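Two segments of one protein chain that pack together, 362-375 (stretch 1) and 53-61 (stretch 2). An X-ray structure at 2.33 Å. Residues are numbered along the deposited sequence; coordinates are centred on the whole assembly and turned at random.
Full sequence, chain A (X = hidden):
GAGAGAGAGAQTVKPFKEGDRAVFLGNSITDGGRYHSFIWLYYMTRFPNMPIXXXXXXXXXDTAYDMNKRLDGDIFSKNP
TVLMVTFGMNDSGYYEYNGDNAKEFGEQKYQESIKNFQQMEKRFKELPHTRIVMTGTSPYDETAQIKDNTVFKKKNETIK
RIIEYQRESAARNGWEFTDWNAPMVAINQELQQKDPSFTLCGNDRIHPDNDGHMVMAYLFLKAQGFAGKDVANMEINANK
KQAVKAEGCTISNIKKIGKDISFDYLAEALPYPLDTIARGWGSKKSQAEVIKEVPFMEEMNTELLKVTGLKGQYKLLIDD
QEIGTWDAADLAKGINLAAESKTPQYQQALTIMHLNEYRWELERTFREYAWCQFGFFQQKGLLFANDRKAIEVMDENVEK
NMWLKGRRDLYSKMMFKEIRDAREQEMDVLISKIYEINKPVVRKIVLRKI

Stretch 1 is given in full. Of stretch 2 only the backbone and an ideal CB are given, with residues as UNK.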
ATOM      1  N   LEU A 362       0.862  -1.183 -15.307  1.00 27.90           N
ATOM      2  CA  LEU A 362       0.947  -2.403 -16.109  1.00 24.91           C
ATOM      3  C   LEU A 362       0.215  -3.555 -15.421  1.00 25.13           C
ATOM      4  O   LEU A 362      -0.616  -4.263 -16.035  1.00 28.44           O
ATOM      5  CB  LEU A 362       2.413  -2.754 -16.340  1.00 23.47           C
ATOM      6  CG  LEU A 362       3.114  -1.932 -17.417  1.00 31.12           C
ATOM      7  CD1 LEU A 362       4.653  -2.116 -17.372  1.00 29.19           C
ATOM      8  CD2 LEU A 362       2.559  -2.265 -18.786  1.00 23.85           C
ATOM      9  N   GLU A 363       0.460  -3.717 -14.117  1.00 26.29           N
ATOM     10  CA  GLU A 363      -0.216  -4.789 -13.388  1.00 27.78           C
ATOM     11  C   GLU A 363      -1.732  -4.621 -13.446  1.00 25.49           C
ATOM     12  O   GLU A 363      -2.468  -5.612 -13.566  1.00 27.75           O
ATOM     13  CB  GLU A 363       0.270  -4.846 -11.940  1.00 26.98           C
ATOM     14  CG  GLU A 363      -0.195  -6.097 -11.206  1.00 25.17           C
ATOM     15  CD  GLU A 363       0.255  -6.152  -9.744  1.00 32.54           C
ATOM     16  OE1 GLU A 363       0.586  -5.087  -9.166  1.00 26.56           O
ATOM     17  OE2 GLU A 363       0.275  -7.276  -9.183  1.00 26.78           O
ATOM     18  N   ARG A 364      -2.217  -3.376 -13.407  1.00 22.06           N
ATOM     19  CA  ARG A 364      -3.663  -3.168 -13.514  1.00 24.73           C
ATOM     20  C   ARG A 364      -4.200  -3.688 -14.838  1.00 25.63           C
ATOM     21  O   ARG A 364      -5.323  -4.211 -14.898  1.00 24.14           O
ATOM     22  CB  ARG A 364      -4.026  -1.692 -13.358  1.00 27.16           C
ATOM     23  CG  ARG A 364      -4.069  -1.202 -11.895  1.00 31.06           C
ATOM     24  CD  ARG A 364      -5.462  -0.716 -11.490  1.00 27.78           C
ATOM     25  NE  ARG A 364      -6.482  -1.750 -11.610  1.00 31.18           N
ATOM     26  CZ  ARG A 364      -7.338  -1.842 -12.624  1.00 25.60           C
ATOM     27  NH1 ARG A 364      -8.230  -2.816 -12.649  1.00 29.26           N
ATOM     28  NH2 ARG A 364      -7.290  -0.963 -13.612  1.00 27.09           N
ATOM     29  N   THR A 365      -3.428  -3.546 -15.920  1.00 28.94           N
ATOM     30  CA  THR A 365      -3.935  -4.116 -17.177  1.00 26.79           C
ATOM     31  C   THR A 365      -4.078  -5.627 -17.053  1.00 26.22           C
ATOM     32  O   THR A 365      -5.059  -6.219 -17.543  1.00 26.58           O
ATOM     33  CB  THR A 365      -3.052  -3.755 -18.380  1.00 27.67           C
ATOM     34  OG1 THR A 365      -1.842  -4.529 -18.378  1.00 24.05           O
ATOM     35  CG2 THR A 365      -2.728  -2.274 -18.384  1.00 15.26           C
ATOM     36  N   PHE A 366      -3.148  -6.263 -16.328  1.00 23.41           N
ATOM     37  CA  PHE A 366      -3.334  -7.697 -16.072  1.00 19.73           C
ATOM     38  C   PHE A 366      -4.581  -7.974 -15.231  1.00 22.64           C
ATOM     39  O   PHE A 366      -5.241  -9.011 -15.414  1.00 24.55           O
ATOM     40  CB  PHE A 366      -2.091  -8.293 -15.400  1.00 24.31           C
ATOM     41  CG  PHE A 366      -0.972  -8.612 -16.361  1.00 23.71           C
ATOM     42  CD1 PHE A 366      -0.082  -7.632 -16.766  1.00 22.53           C
ATOM     43  CD2 PHE A 366      -0.796  -9.913 -16.834  1.00 31.47           C
ATOM     44  CE1 PHE A 366       0.960  -7.923 -17.655  1.00 24.89           C
ATOM     45  CE2 PHE A 366       0.243 -10.215 -17.719  1.00 28.66           C
ATOM     46  CZ  PHE A 366       1.121  -9.206 -18.132  1.00 28.17           C
ATOM     47  N   ARG A 367      -4.939  -7.053 -14.331  1.00 23.35           N
ATOM     48  CA  ARG A 367      -6.145  -7.241 -13.517  1.00 24.34           C
ATOM     49  C   ARG A 367      -7.418  -7.119 -14.366  1.00 25.91           C
ATOM     50  O   ARG A 367      -8.415  -7.818 -14.121  1.00 23.83           O
ATOM     51  CB  ARG A 367      -6.199  -6.223 -12.372  1.00 26.19           C
ATOM     52  CG  ARG A 367      -5.090  -6.322 -11.320  1.00 24.73           C
ATOM     53  CD  ARG A 367      -4.677  -7.743 -11.069  1.00 25.19           C
ATOM     54  NE  ARG A 367      -5.691  -8.480 -10.338  1.00 31.12           N
ATOM     55  CZ  ARG A 367      -5.799  -9.801 -10.346  1.00 29.16           C
ATOM     56  NH1 ARG A 367      -6.760 -10.393  -9.645  1.00 28.15           N
ATOM     57  NH2 ARG A 367      -4.950 -10.522 -11.067  1.00 29.70           N
ATOM     58  N   GLU A 368      -7.412  -6.214 -15.348  1.00 22.97           N
ATOM     59  CA  GLU A 368      -8.533  -6.126 -16.288  1.00 27.49           C
ATOM     60  C   GLU A 368      -8.666  -7.423 -17.083  1.00 27.28           C
ATOM     61  O   GLU A 368      -9.778  -7.940 -17.304  1.00 26.98           O
ATOM     62  CB  GLU A 368      -8.337  -4.932 -17.231  1.00 28.79           C
ATOM     63  CG  GLU A 368      -8.312  -3.564 -16.546  1.00 30.12           C
ATOM     64  CD  GLU A 368      -9.696  -3.072 -16.153  1.00 36.97           C
ATOM     65  OE1 GLU A 368     -10.684  -3.532 -16.753  1.00 41.36           O
ATOM     66  OE2 GLU A 368      -9.814  -2.247 -15.226  1.00 42.09           O
ATOM     67  N   TYR A 369      -7.534  -7.983 -17.501  1.00 23.61           N
ATOM     68  CA  TYR A 369      -7.608  -9.266 -18.192  1.00 29.89           C
ATOM     69  C   TYR A 369      -8.203 -10.336 -17.279  1.00 26.02           C
ATOM     70  O   TYR A 369      -9.063 -11.119 -17.704  1.00 27.64           O
ATOM     71  CB  TYR A 369      -6.222  -9.656 -18.713  1.00 22.59           C
ATOM     72  CG  TYR A 369      -6.057 -11.118 -19.058  1.00 26.52           C
ATOM     73  CD1 TYR A 369      -6.506 -11.631 -20.281  1.00 23.18           C
ATOM     74  CD2 TYR A 369      -5.418 -11.989 -18.173  1.00 25.42           C
ATOM     75  CE1 TYR A 369      -6.343 -12.980 -20.602  1.00 22.65           C
ATOM     76  CE2 TYR A 369      -5.250 -13.328 -18.481  1.00 28.16           C
ATOM     77  CZ  TYR A 369      -5.713 -13.825 -19.698  1.00 27.07           C
ATOM     78  OH  TYR A 369      -5.528 -15.161 -19.995  1.00 26.14           O
ATOM     79  N   ALA A 370      -7.792 -10.348 -16.007  1.00 23.30           N
ATOM     80  CA  ALA A 370      -8.335 -11.315 -15.054  1.00 26.85           C
ATOM     81  C   ALA A 370      -9.843 -11.153 -14.883  1.00 24.17           C
ATOM     82  O   ALA A 370     -10.560 -12.146 -14.705  1.00 21.23           O
ATOM     83  CB  ALA A 370      -7.627 -11.195 -13.700  1.00 24.42           C
ATOM     84  N   TRP A 371     -10.344  -9.911 -14.871  1.00 25.97           N
ATOM     85  CA  TRP A 371     -11.796  -9.764 -14.844  1.00 22.51           C
ATOM     86  C   TRP A 371     -12.413 -10.404 -16.081  1.00 30.09           C
ATOM     87  O   TRP A 371     -13.419 -11.115 -15.987  1.00 27.06           O
ATOM     88  CB  TRP A 371     -12.253  -8.309 -14.755  1.00 25.13           C
ATOM     89  CG  TRP A 371     -13.768  -8.299 -14.692  1.00 34.55           C
ATOM     90  CD1 TRP A 371     -14.541  -8.373 -13.567  1.00 33.16           C
ATOM     91  CD2 TRP A 371     -14.688  -8.310 -15.802  1.00 32.70           C
ATOM     92  NE1 TRP A 371     -15.866  -8.398 -13.903  1.00 30.47           N
ATOM     93  CE2 TRP A 371     -15.988  -8.367 -15.265  1.00 33.61           C
ATOM     94  CE3 TRP A 371     -14.537  -8.271 -17.193  1.00 29.97           C
ATOM     95  CZ2 TRP A 371     -17.129  -8.384 -16.068  1.00 36.94           C
ATOM     96  CZ3 TRP A 371     -15.676  -8.291 -17.989  1.00 36.54           C
ATOM     97  CH2 TRP A 371     -16.950  -8.346 -17.423  1.00 39.41           C
ATOM     98  N   CYS A 372     -11.834 -10.166 -17.258  1.00 25.73           N
ATOM     99  CA  CYS A 372     -12.395 -10.818 -18.439  1.00 27.80           C
ATOM    100  C   CYS A 372     -12.470 -12.325 -18.235  1.00 24.02           C
ATOM    101  O   CYS A 372     -13.492 -12.961 -18.538  1.00 21.97           O
ATOM    102  CB  CYS A 372     -11.575 -10.468 -19.687  1.00 21.99           C
ATOM    103  SG  CYS A 372     -11.827  -8.743 -20.183  1.00 28.14           S
ATOM    104  N   GLN A 373     -11.444 -12.888 -17.608  1.00 23.99           N
ATOM    105  CA  GLN A 373     -11.383 -14.342 -17.513  1.00 24.54           C
ATOM    106  C   GLN A 373     -12.372 -14.882 -16.488  1.00 25.80           C
ATOM    107  O   GLN A 373     -13.133 -15.806 -16.787  1.00 25.17           O
ATOM    108  CB  GLN A 373      -9.956 -14.805 -17.195  1.00 23.84           C
ATOM    109  CG  GLN A 373      -9.017 -14.762 -18.415  1.00 22.44           C
ATOM    110  CD  GLN A 373      -9.465 -15.669 -19.575  1.00 23.37           C
ATOM    111  OE1 GLN A 373     -10.379 -16.474 -19.426  1.00 22.34           O
ATOM    112  NE2 GLN A 373      -8.798 -15.547 -20.726  1.00 20.05           N
ATOM    113  N   PHE A 374     -12.358 -14.347 -15.263  1.00 26.75           N
ATOM    114  CA  PHE A 374     -13.187 -14.924 -14.209  1.00 27.71           C
ATOM    115  C   PHE A 374     -14.558 -14.261 -14.076  1.00 30.94           C
ATOM    116  O   PHE A 374     -15.519 -14.917 -13.649  1.00 28.45           O
ATOM    117  CB  PHE A 374     -12.433 -14.871 -12.877  1.00 24.69           C
ATOM    118  CG  PHE A 374     -11.165 -15.653 -12.901  1.00 26.54           C
ATOM    119  CD1 PHE A 374     -11.173 -17.020 -12.704  1.00 27.46           C
ATOM    120  CD2 PHE A 374      -9.950 -15.024 -13.155  1.00 26.98           C
ATOM    121  CE1 PHE A 374      -9.986 -17.744 -12.751  1.00 29.61           C
ATOM    122  CE2 PHE A 374      -8.766 -15.736 -13.199  1.00 23.99           C
ATOM    123  CZ  PHE A 374      -8.782 -17.100 -13.002  1.00 25.86           C
ATOM    124  N   GLY A 375     -14.687 -12.996 -14.452  1.00 28.31           N
ATOM    125  CA  GLY A 375     -15.965 -12.324 -14.419  1.00 25.94           C
ATOM    126  C   GLY A 375     -16.824 -12.530 -15.650  1.00 33.70           C
ATOM    127  O   GLY A 375     -17.996 -12.149 -15.627  1.00 28.85           O
ATOM    128  N   UNK A  53       8.440  -9.652  -3.970  1.00 28.19           N
ATOM    129  CA  UNK A  53       7.464  -9.434  -5.030  1.00 31.72           C
ATOM    130  C   UNK A  53       6.083  -9.370  -4.404  1.00 28.86           C
ATOM    131  O   UNK A  53       5.710 -10.257  -3.637  1.00 56.58           O
ATOM    132  CB  UNK A  53       7.536 -10.534  -6.091  1.00 31.72           C
ATOM    133  N   UNK A  54       5.367  -8.288  -4.695  1.00 28.93           N
ATOM    134  CA  UNK A  54       3.983  -8.096  -4.292  1.00 29.14           C
ATOM    135  C   UNK A  54       3.085  -8.245  -5.519  1.00 28.68           C
ATOM    136  O   UNK A  54       3.450  -7.824  -6.623  1.00 27.09           O
ATOM    137  CB  UNK A  54       3.788  -6.730  -3.632  1.00 29.14           C
ATOM    138  N   UNK A  55       1.914  -8.852  -5.324  1.00 24.85           N
ATOM    139  CA  UNK A  55       0.946  -9.092  -6.389  1.00 26.93           C
ATOM    140  C   UNK A  55      -0.396  -8.510  -5.990  1.00 24.83           C
ATOM    141  O   UNK A  55      -0.893  -8.765  -4.885  1.00 29.15           O
ATOM    142  CB  UNK A  55       0.818 -10.586  -6.691  1.00 26.93           C
ATOM    143  N   UNK A  56      -0.961  -7.717  -6.881  1.00 25.34           N
ATOM    144  CA  UNK A  56      -2.362  -7.330  -6.809  1.00 24.62           C
ATOM    145  C   UNK A  56      -3.244  -8.524  -7.193  1.00 28.27           C
ATOM    146  O   UNK A  56      -3.176  -9.011  -8.325  1.00 29.64           O
ATOM    147  CB  UNK A  56      -2.640  -6.133  -7.720  1.00 24.62           C
ATOM    148  N   UNK A  57      -4.068  -9.017  -6.265  1.00 28.88           N
ATOM    149  CA  UNK A  57      -5.013 -10.071  -6.596  1.00 29.83           C
ATOM    150  C   UNK A  57      -6.432  -9.619  -6.323  1.00 21.00           C
ATOM    151  O   UNK A  57      -7.257 -10.361  -5.783  1.00 23.14           O
ATOM    152  CB  UNK A  57      -4.701 -11.344  -5.807  1.00 29.83           C
ATOM    153  N   UNK A  58      -6.707  -8.359  -6.636  1.00 24.84           N
ATOM    154  CA  UNK A  58      -8.040  -7.805  -6.503  1.00 26.60           C
ATOM    155  C   UNK A  58      -8.748  -7.860  -7.846  1.00 29.06           C
ATOM    156  O   UNK A  58      -8.117  -7.732  -8.892  1.00 28.60           O
ATOM    157  CB  UNK A  58      -7.985  -6.370  -5.975  1.00 26.60           C
ATOM    158  N   UNK A  59     -10.062  -8.086  -7.797  1.00 26.44           N
ATOM    159  CA  UNK A  59     -10.953  -7.914  -8.938  1.00 26.04           C
ATOM    160  C   UNK A  59     -12.187  -7.161  -8.456  1.00 28.99           C
ATOM    161  O   UNK A  59     -12.833  -7.578  -7.491  1.00 33.59           O
ATOM    162  CB  UNK A  59     -11.331  -9.258  -9.563  1.00 26.04           C
ATOM    163  N   UNK A  60     -12.505  -6.050  -9.115  1.00 28.24           N
ATOM    164  CA  UNK A  60     -13.650  -5.258  -8.691  1.00 28.83           C
ATOM    165  C   UNK A  60     -14.944  -6.056  -8.735  1.00 31.00           C
ATOM    166  O   UNK A  60     -15.205  -6.805  -9.681  1.00 29.86           O
ATOM    167  CB  UNK A  60     -13.779  -4.011  -9.568  1.00 28.83           C
ATOM    168  N   UNK A  61     -15.775  -5.862  -7.707  1.00 28.81           N
ATOM    169  CA  UNK A  61     -17.054  -6.521  -7.603  1.00 29.68           C
ATOM    170  C   UNK A  61     -17.048  -7.846  -6.868  1.00 35.22           C
ATOM    171  O   UNK A  61     -18.127  -8.394  -6.620  1.00 41.73           O
ATOM    172  CB  UNK A  61     -17.613  -6.739  -9.010  1.00 29.68           C
TER

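Stretch 2 runs as a strand from 53 to 58 and then as a loop, alongside a helix at 34° to the strand. Position 53 finds nothing of the helix near its CB, so stretch 1 sets no preference; it is R53, which makes no contact here. The CB of 54, pointing sideways, also has nothing of the helix nearby; a beta-branched residue would suit the extended backbone as well as many others, and it is V54.

At 55 the ideal CB lies 4.2 Å from E363 OE2 but points sideways, so a large side chain could run past the carboxylate without meeting it. The residue is F55, with F55 CZ 6.7 Å from E363 OE2.

Position 56 points toward the helix, its ideal CB 3.5 Å from E363 OE2 and 4.2 Å from R367 CD. The N of 56 donates to E363 OE2 at 2.6 Å, so the side chain need not supply that bond. A compact polar residue would suit the space between E363 and R367. Asparagine fills it: N56 ND2 packs 3.6 Å from R367 CG, while N56 OD1 accepts from the N of 58 at 2.8 Å, tying the side chain to its own strand. One water joins N56 O to E363 OE2, and a second links N56 ND2 to E363 OE1.

At 57 CA-to-CB points away, with an ideal CB 4.5 Å from R367 NH1; stretch 1 sets no limit on size, and glycine is one of several residues that would fit. Here G57 places its CA over one face of the R367 guanidinium.

Position 58 offers mainly its carbonyl. An ideal CB would point sideways, 5.4 Å from R367 NE, which leaves the choice of side chain open as far as stretch 1 is concerned. It is G58, whose O lies at the guanidinium edge and accepts two hydrogen bonds, from R367 NE at 2.9 Å and R367 NH1 at 3.1 Å.

Position 59 points toward the helix, where A370, W371 and F374 offer an apolar surface beside R367. Leucine, isoleucine, valine or methionine would suit. The deposited I59 sets CG2 3.7 Å from W371 CD1, at the ring edge, and CD1 3.9 Å from A370 CB; its CG1 lies 3.4 Å from R367 NH1.

At 60, a sideways CB would find no helix atom nearby, so many residues would do; it is G60, whose O lies 4.2 Å from W371 CD1. Position 61 has phi/psi of 91/-10°, where a CB would jam against the preceding carbonyl O. Glycine is called for, and G61 is found.

Stretch 2 (53-61) RVFNGGIGG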
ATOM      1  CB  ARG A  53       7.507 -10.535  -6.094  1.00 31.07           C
ATOM      2  CG  ARG A  53       8.496 -10.241  -7.192  1.00 37.93           C
ATOM      3  CD  ARG A  53       8.733 -11.440  -8.107  1.00 38.59           C
ATOM      4  NE  ARG A  53       9.838 -11.146  -9.011  1.00 42.86           N
ATOM      5  CZ  ARG A  53       9.704 -10.455 -10.137  1.00 42.69           C
ATOM      6  NH1 ARG A  53       8.508  -9.992 -10.503  1.00 41.13           N
ATOM      7  NH2 ARG A  53      10.765 -10.214 -10.886  1.00 49.52           N
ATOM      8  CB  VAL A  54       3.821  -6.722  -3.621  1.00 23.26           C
ATOM      9  CG1 VAL A  54       2.368  -6.440  -3.266  1.00 25.61           C
ATOM     10  CG2 VAL A  54       4.701  -6.685  -2.380  1.00 28.89           C
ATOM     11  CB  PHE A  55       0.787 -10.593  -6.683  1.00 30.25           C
ATOM     12  CG  PHE A  55       2.041 -11.246  -7.189  1.00 31.34           C
ATOM     13  CD1 PHE A  55       3.026 -11.678  -6.297  1.00 30.09           C
ATOM     14  CD2 PHE A  55       2.249 -11.429  -8.549  1.00 31.15           C
ATOM     15  CE1 PHE A  55       4.193 -12.278  -6.756  1.00 28.17           C
ATOM     16  CE2 PHE A  55       3.412 -12.035  -9.017  1.00 28.30           C
ATOM     17  CZ  PHE A  55       4.385 -12.460  -8.115  1.00 32.76           C
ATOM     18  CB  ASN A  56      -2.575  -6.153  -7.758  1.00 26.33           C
ATOM     19  CG  ASN A  56      -3.994  -5.613  -7.743  1.00 28.63           C
ATOM     20  OD1 ASN A  56      -4.919  -6.241  -7.220  1.00 26.54           O
ATOM     21  ND2 ASN A  56      -4.175  -4.446  -8.367  1.00 20.08           N
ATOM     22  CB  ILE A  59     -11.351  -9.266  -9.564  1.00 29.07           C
ATOM     23  CG1 ILE A  59     -10.118  -9.989 -10.118  1.00 29.71           C
ATOM     24  CG2 ILE A  59     -12.390  -9.067 -10.644  1.00 22.43           C
ATOM     25  CD1 ILE A  59     -10.443 -11.178 -10.966  1.00 30.61           C
TER
HETATM   26  O   HOH W   1      -1.008  -9.269  -9.897  1.00 23.67           O
HETATM   27  O   HOH W   2      -1.755  -3.137  -9.704  1.00 28.62           O
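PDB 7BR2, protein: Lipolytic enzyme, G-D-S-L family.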